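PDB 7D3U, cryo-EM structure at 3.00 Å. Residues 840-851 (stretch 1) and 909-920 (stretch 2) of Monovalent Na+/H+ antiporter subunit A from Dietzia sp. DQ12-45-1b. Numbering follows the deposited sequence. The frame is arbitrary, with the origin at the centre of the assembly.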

ATOM      1  N   SER B 840      32.281  24.775 -17.400  1.00 91.34           N
ATOM      2  CA  SER B 840      31.216  25.376 -16.614  1.00 91.34           C
ATOM      3  C   SER B 840      29.983  24.478 -16.644  1.00 91.34           C
ATOM      4  O   SER B 840      30.025  23.339 -17.115  1.00 91.34           O
ATOM      5  N   ASP B 841      28.872  25.009 -16.138  1.00 92.25           N
ATOM      6  CA  ASP B 841      27.645  24.235 -16.022  1.00 92.25           C
ATOM      7  C   ASP B 841      26.928  24.054 -17.352  1.00 92.25           C
ATOM      8  O   ASP B 841      26.184  23.080 -17.509  1.00 92.25           O
ATOM      9  N   LYS B 842      27.129  24.957 -18.311  1.00 91.97           N
ATOM     10  CA  LYS B 842      26.401  24.850 -19.570  1.00 91.97           C
ATOM     11  C   LYS B 842      26.954  23.734 -20.446  1.00 91.97           C
ATOM     12  O   LYS B 842      26.187  23.000 -21.078  1.00 91.97           O
ATOM     13  N   ALA B 843      28.278  23.585 -20.494  1.00 89.45           N
ATOM     14  CA  ALA B 843      28.875  22.533 -21.305  1.00 89.45           C
ATOM     15  C   ALA B 843      28.728  21.157 -20.671  1.00 89.45           C
ATOM     16  O   ALA B 843      28.853  20.150 -21.374  1.00 89.45           O
ATOM     17  N   ALA B 844      28.462  21.090 -19.366  1.00 87.26           N
ATOM     18  CA  ALA B 844      28.384  19.813 -18.669  1.00 87.26           C
ATOM     19  C   ALA B 844      27.112  19.036 -18.975  1.00 87.26           C
ATOM     20  O   ALA B 844      27.020  17.865 -18.596  1.00 87.26           O
ATOM     21  N   ARG B 845      26.138  19.647 -19.640  1.00 85.91           N
ATOM     22  CA  ARG B 845      24.888  18.966 -19.935  1.00 85.91           C
ATOM     23  C   ARG B 845      25.096  17.938 -21.039  1.00 85.91           C
ATOM     24  O   ARG B 845      25.601  18.264 -22.117  1.00 85.91           O
ATOM     25  N   ILE B 846      24.711  16.695 -20.762  1.00 83.56           N
ATOM     26  CA  ILE B 846      24.772  15.645 -21.772  1.00 83.56           C
ATOM     27  C   ILE B 846      23.801  15.995 -22.891  1.00 83.56           C
ATOM     28  O   ILE B 846      22.587  16.090 -22.673  1.00 83.56           O
ATOM     29  N   ARG B 847      24.333  16.188 -24.099  1.00 87.46           N
ATOM     30  CA  ARG B 847      23.553  16.684 -25.227  1.00 87.46           C
ATOM     31  C   ARG B 847      23.040  15.571 -26.130  1.00 87.46           C
ATOM     32  O   ARG B 847      22.917  15.773 -27.345  1.00 87.46           O
ATOM     33  N   VAL B 848      22.741  14.403 -25.575  1.00 82.79           N
ATOM     34  CA  VAL B 848      22.171  13.307 -26.355  1.00 82.79           C
ATOM     35  C   VAL B 848      20.752  13.056 -25.864  1.00 82.79           C
ATOM     36  O   VAL B 848      20.442  13.349 -24.699  1.00 82.79           O
ATOM     37  N   PRO B 849      19.852  12.543 -26.701  1.00 79.14           N
ATOM     38  CA  PRO B 849      18.523  12.179 -26.198  1.00 79.14           C
ATOM     39  C   PRO B 849      18.576  10.875 -25.424  1.00 79.14           C
ATOM     40  O   PRO B 849      18.681   9.797 -26.015  1.00 79.14           O
ATOM     41  N   TYR B 850      18.495  10.960 -24.099  1.00 77.17           N
ATOM     42  CA  TYR B 850      18.655   9.781 -23.261  1.00 77.17           C
ATOM     43  C   TYR B 850      17.347   9.056 -22.997  1.00 77.17           C
ATOM     44  O   TYR B 850      17.372   7.852 -22.728  1.00 77.17           O
ATOM     45  N   VAL B 851      16.211   9.750 -23.061  1.00 74.96           N
ATOM     46  CA  VAL B 851      14.932   9.060 -22.936  1.00 74.96           C
ATOM     47  C   VAL B 851      14.714   8.128 -24.121  1.00 74.96           C
ATOM     48  O   VAL B 851      14.254   6.990 -23.960  1.00 74.96           O
ATOM     49  N   ILE B 909      22.817  12.186 -14.742  1.00 74.29           N
ATOM     50  CA  ILE B 909      23.892  13.173 -14.723  1.00 74.29           C
ATOM     51  C   ILE B 909      23.446  14.498 -15.328  1.00 74.29           C
ATOM     52  O   ILE B 909      23.823  15.566 -14.843  1.00 74.29           O
ATOM     53  N   ASP B 910      22.630  14.464 -16.382  1.00 77.46           N
ATOM     54  CA  ASP B 910      22.228  15.700 -17.039  1.00 77.46           C
ATOM     55  C   ASP B 910      21.142  16.434 -16.267  1.00 77.46           C
ATOM     56  O   ASP B 910      21.087  17.668 -16.310  1.00 77.46           O
ATOM     57  N   LYS B 911      20.276  15.711 -15.554  1.00 74.49           N
ATOM     58  CA  LYS B 911      19.208  16.384 -14.825  1.00 74.49           C
ATOM     59  C   LYS B 911      19.692  16.919 -13.482  1.00 74.49           C
ATOM     60  O   LYS B 911      19.297  18.015 -13.071  1.00 74.49           O
ATOM     61  N   LEU B 912      20.544  16.166 -12.788  1.00 74.08           N
ATOM     62  CA  LEU B 912      21.025  16.574 -11.474  1.00 74.08           C
ATOM     63  C   LEU B 912      22.263  17.455 -11.538  1.00 74.08           C
ATOM     64  O   LEU B 912      22.466  18.287 -10.647  1.00 74.08           O
ATOM     65  N   GLY B 913      23.099  17.294 -12.560  1.00 77.94           N
ATOM     66  CA  GLY B 913      24.318  18.069 -12.659  1.00 77.94           C
ATOM     67  C   GLY B 913      24.086  19.548 -12.883  1.00 77.94           C
ATOM     68  O   GLY B 913      23.605  19.955 -13.943  1.00 77.94           O
ATOM     69  N   GLY B 914      24.423  20.363 -11.889  1.00 84.93           N
ATOM     70  CA  GLY B 914      24.259  21.795 -12.013  1.00 84.93           C
ATOM     71  C   GLY B 914      22.797  22.214 -12.027  1.00 84.93           C
ATOM     72  O   GLY B 914      21.889  21.452 -11.692  1.00 84.93           O
ATOM     73  N   ASP B 915      22.582  23.466 -12.431  1.00 91.05           N
ATOM     74  CA  ASP B 915      21.237  24.012 -12.559  1.00 91.05           C
ATOM     75  C   ASP B 915      20.862  24.242 -14.017  1.00 91.05           C
ATOM     76  O   ASP B 915      19.904  23.637 -14.506  1.00 91.05           O
ATOM     77  N   ASP B 916      21.617  25.084 -14.718  1.00 95.04           N
ATOM     78  CA  ASP B 916      21.556  25.264 -16.170  1.00 95.04           C
ATOM     79  C   ASP B 916      20.119  25.217 -16.696  1.00 95.04           C
ATOM     80  O   ASP B 916      19.755  24.390 -17.532  1.00 95.04           O
ATOM     81  N   ARG B 917      19.291  26.124 -16.179  1.00 95.04           N
ATOM     82  CA  ARG B 917      17.907  26.247 -16.638  1.00 95.04           C
ATOM     83  C   ARG B 917      17.924  26.859 -18.036  1.00 95.04           C
ATOM     84  O   ARG B 917      17.835  28.074 -18.226  1.00 95.04           O
ATOM     85  N   SER B 918      18.057  25.985 -19.040  1.00103.28           N
ATOM     86  CA  SER B 918      18.218  26.423 -20.421  1.00103.28           C
ATOM     87  C   SER B 918      17.273  25.712 -21.387  1.00103.28           C
ATOM     88  O   SER B 918      17.502  25.753 -22.599  1.00103.28           O
ATOM     89  N   ASP B 919      16.218  25.054 -20.895  1.00106.01           N
ATOM     90  CA  ASP B 919      15.278  24.349 -21.772  1.00106.01           C
ATOM     91  C   ASP B 919      13.848  24.774 -21.441  1.00106.01           C
ATOM     92  O   ASP B 919      13.116  24.033 -20.781  1.00106.01           O
ATOM     93  N   GLU B 920      13.463  25.968 -21.910  1.00109.51           N
ATOM     94  CA  GLU B 920      12.082  26.407 -22.095  1.00109.51           C
ATOM     95  C   GLU B 920      12.088  27.824 -22.654  1.00109.51           C
ATOM     96  O   GLU B 920      13.036  28.581 -22.404  1.00109.51           O
TER

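The guanidinium of Arg845 lies sandwiched between two carboxylates, with Asp910 OD1 over one face and Asp919 OD2 over the opposite face. Both pairs are salt bridges, Arg845 NE to Asp910 OD1 at 2.9 Å and Arg845 NH2 to Asp919 OD2 at 3.2 Å, yet each oxygen sits well out of the guanidinium plane, so the attraction is between charges and no N-H points at either acceptor. The CA-to-CB bond of Arg845 runs sideways, and its m, t, p sequence of chi1 to chi3 brings the long chain across to stretch 2, where a flat, delocalised cation can meet an anion on each face. Lys911 brings a like charge close, its NZ 4.3 Å from Arg845 NH2.

Asp910, a t rotamer pointing toward stretch 1, serves two partners. While OD1 faces the arginine, Asp910 OD2 accepts a very short hydrogen bond of 2.4 Å from Tyr850 OH, near the plane of the tyrosine ring. Tyr850, with chi1 in p, also points toward stretch 2; its rigid ring carries the hydroxyl far enough to reach the acid. Beside this polar cluster, Ile846 (m, m) packs its CG1 3.7 Å from Asp910 CB and its CD1 4.2 Å from Ile909 CG2, a small apolar contact suited to branched aliphatic chains.

At the other end, Asp841 (t) points toward the loop after the stretch 2 helix, and its OD2 accepts a hydrogen bond from Asp915 N at 2.7 Å. Gly914 makes room: an ideal CB there would lie 1.8 Å from Asp841 OD1, and its positive phi also favours glycine. Asp916 (t) points toward stretch 1, placing OD2 3.1 Å from Lys842 CA and 3.1 Å from Arg845 CD. Its charge is also near Lys842, whose NZ lies 4.2 Å from Asp916 OD1, beyond salt-bridge range.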

ATOM      1  CB  SER B 840      30.900  26.781 -17.126  1.00 91.34           C
ATOM      2  OG  SER B 840      29.794  26.756 -18.011  1.00 91.34           O
ATOM      3  CB  ASP B 841      26.701  24.909 -15.027  1.00 92.25           C
ATOM      4  CG  ASP B 841      25.650  23.965 -14.488  1.00 92.25           C
ATOM      5  OD1 ASP B 841      25.684  22.767 -14.833  1.00 92.25           O
ATOM      6  OD2 ASP B 841      24.779  24.430 -13.723  1.00 92.25           O
ATOM      7  CB  LYS B 842      26.435  26.184 -20.312  1.00 91.97           C
ATOM      8  CG  LYS B 842      25.687  26.169 -21.630  1.00 91.97           C
ATOM      9  CD  LYS B 842      25.802  27.501 -22.345  1.00 91.97           C
ATOM     10  CE  LYS B 842      25.094  28.599 -21.570  1.00 91.97           C
ATOM     11  NZ  LYS B 842      23.631  28.343 -21.468  1.00 91.97           N
ATOM     12  CB  ALA B 843      30.351  22.837 -21.557  1.00 89.45           C
ATOM     13  CB  ALA B 844      28.493  20.031 -17.161  1.00 87.26           C
ATOM     14  CB  ARG B 845      23.814  19.971 -20.344  1.00 85.91           C
ATOM     15  CG  ARG B 845      23.119  20.637 -19.177  1.00 85.91           C
ATOM     16  CD  ARG B 845      21.849  21.332 -19.627  1.00 85.91           C
ATOM     17  NE  ARG B 845      20.748  20.399 -19.826  1.00 85.91           N
ATOM     18  CZ  ARG B 845      19.790  20.182 -18.933  1.00 85.91           C
ATOM     19  NH1 ARG B 845      19.802  20.831 -17.778  1.00 85.91           N
ATOM     20  NH2 ARG B 845      18.822  19.317 -19.194  1.00 85.91           N
ATOM     21  CB  ILE B 846      24.452  14.276 -21.161  1.00 83.56           C
ATOM     22  CG1 ILE B 846      25.037  14.171 -19.751  1.00 83.56           C
ATOM     23  CG2 ILE B 846      24.995  13.165 -22.037  1.00 83.56           C
ATOM     24  CD1 ILE B 846      26.545  14.131 -19.721  1.00 83.56           C
ATOM     25  CB  ARG B 847      24.382  17.683 -26.034  1.00 87.46           C
ATOM     26  CG  ARG B 847      24.612  19.004 -25.327  1.00 87.46           C
ATOM     27  CD  ARG B 847      23.396  19.907 -25.440  1.00 87.46           C
ATOM     28  NE  ARG B 847      23.182  20.688 -24.226  1.00 87.46           N
ATOM     29  CZ  ARG B 847      23.890  21.762 -23.892  1.00 87.46           C
ATOM     30  NH1 ARG B 847      24.862  22.194 -24.683  1.00 87.46           N
ATOM     31  NH2 ARG B 847      23.622  22.409 -22.766  1.00 87.46           N
ATOM     32  CB  VAL B 848      23.030  12.038 -26.251  1.00 82.79           C
ATOM     33  CG1 VAL B 848      24.457  12.333 -26.673  1.00 82.79           C
ATOM     34  CG2 VAL B 848      22.993  11.487 -24.838  1.00 82.79           C
ATOM     35  CB  PRO B 849      17.685  12.054 -27.475  1.00 79.14           C
ATOM     36  CG  PRO B 849      18.669  11.701 -28.531  1.00 79.14           C
ATOM     37  CD  PRO B 849      19.960  12.375 -28.160  1.00 79.14           C
ATOM     38  CB  TYR B 850      19.304  10.157 -21.929  1.00 77.17           C
ATOM     39  CG  TYR B 850      18.887  11.505 -21.400  1.00 77.17           C
ATOM     40  CD1 TYR B 850      17.707  11.658 -20.692  1.00 77.17           C
ATOM     41  CD2 TYR B 850      19.676  12.625 -21.607  1.00 77.17           C
ATOM     42  CE1 TYR B 850      17.323  12.887 -20.205  1.00 77.17           C
ATOM     43  CE2 TYR B 850      19.300  13.856 -21.126  1.00 77.17           C
ATOM     44  CZ  TYR B 850      18.124  13.983 -20.425  1.00 77.17           C
ATOM     45  OH  TYR B 850      17.746  15.213 -19.943  1.00 77.17           O
ATOM     46  CB  VAL B 851      13.787  10.075 -22.775  1.00 74.96           C
ATOM     47  CG1 VAL B 851      13.761  11.055 -23.934  1.00 74.96           C
ATOM     48  CG2 VAL B 851      12.467   9.353 -22.671  1.00 74.96           C
ATOM     49  CB  ILE B 909      25.138  12.615 -15.439  1.00 74.29           C
ATOM     50  CG1 ILE B 909      25.693  11.410 -14.685  1.00 74.29           C
ATOM     51  CG2 ILE B 909      26.208  13.682 -15.563  1.00 74.29           C
ATOM     52  CD1 ILE B 909      26.139  11.729 -13.287  1.00 74.29           C
ATOM     53  CB  ASP B 910      21.751  15.406 -18.460  1.00 77.46           C
ATOM     54  CG  ASP B 910      20.983  16.561 -19.065  1.00 77.46           C
ATOM     55  OD1 ASP B 910      21.548  17.670 -19.156  1.00 77.46           O
ATOM     56  OD2 ASP B 910      19.811  16.366 -19.444  1.00 77.46           O
ATOM     57  CB  LYS B 911      18.028  15.432 -14.633  1.00 74.49           C
ATOM     58  CG  LYS B 911      17.367  14.990 -15.924  1.00 74.49           C
ATOM     59  CD  LYS B 911      16.126  15.811 -16.223  1.00 74.49           C
ATOM     60  CE  LYS B 911      16.436  16.964 -17.158  1.00 74.49           C
ATOM     61  NZ  LYS B 911      15.200  17.670 -17.592  1.00 74.49           N
ATOM     62  CB  LEU B 912      21.325  15.343 -10.617  1.00 74.08           C
ATOM     63  CG  LEU B 912      20.117  14.631 -10.012  1.00 74.08           C
ATOM     64  CD1 LEU B 912      20.524  13.292  -9.429  1.00 74.08           C
ATOM     65  CD2 LEU B 912      19.469  15.501  -8.953  1.00 74.08           C
ATOM     66  CB  ASP B 915      21.130  25.321 -11.766  1.00 91.05           C
ATOM     67  CG  ASP B 915      21.148  25.097 -10.268  1.00 91.05           C
ATOM     68  OD1 ASP B 915      20.957  23.941  -9.835  1.00 91.05           O
ATOM     69  OD2 ASP B 915      21.351  26.076  -9.519  1.00 91.05           O
ATOM     70  CB  ASP B 916      22.431  24.228 -16.873  1.00 95.04           C
ATOM     71  CG  ASP B 916      22.648  24.539 -18.342  1.00 95.04           C
ATOM     72  OD1 ASP B 916      22.004  25.465 -18.875  1.00 95.04           O
ATOM     73  OD2 ASP B 916      23.494  23.867 -18.963  1.00 95.04           O
ATOM     74  CB  ARG B 917      17.080  27.083 -15.672  1.00 95.04           C
ATOM     75  CG  ARG B 917      16.889  26.466 -14.302  1.00 95.04           C
ATOM     76  CD  ARG B 917      16.700  27.545 -13.255  1.00 95.04           C
ATOM     77  NE  ARG B 917      15.502  28.333 -13.520  1.00 95.04           N
ATOM     78  CZ  ARG B 917      14.469  28.421 -12.691  1.00 95.04           C
ATOM     79  NH1 ARG B 917      14.486  27.769 -11.537  1.00 95.04           N
ATOM     80  NH2 ARG B 917      13.416  29.161 -13.015  1.00 95.04           N
ATOM     81  CB  SER B 918      19.662  26.231 -20.882  1.00103.28           C
ATOM     82  OG  SER B 918      19.782  26.442 -22.278  1.00103.28           O
ATOM     83  CB  ASP B 919      15.449  22.834 -21.639  1.00106.01           C
ATOM     84  CG  ASP B 919      16.900  22.403 -21.646  1.00106.01           C
ATOM     85  OD1 ASP B 919      17.682  22.942 -22.457  1.00106.01           O
ATOM     86  OD2 ASP B 919      17.261  21.520 -20.839  1.00106.01           O
ATOM     87  CB  GLU B 920      11.280  26.349 -20.792  1.00109.51           C
ATOM     88  CG  GLU B 920       9.800  25.990 -20.965  1.00109.51           C
ATOM     89  CD  GLU B 920       9.548  24.594 -21.540  1.00109.51           C
ATOM     90  OE1 GLU B 920      10.506  23.894 -21.935  1.00109.51           O
ATOM     91  OE2 GLU B 920       8.367  24.194 -21.605  1.00109.51           O
TER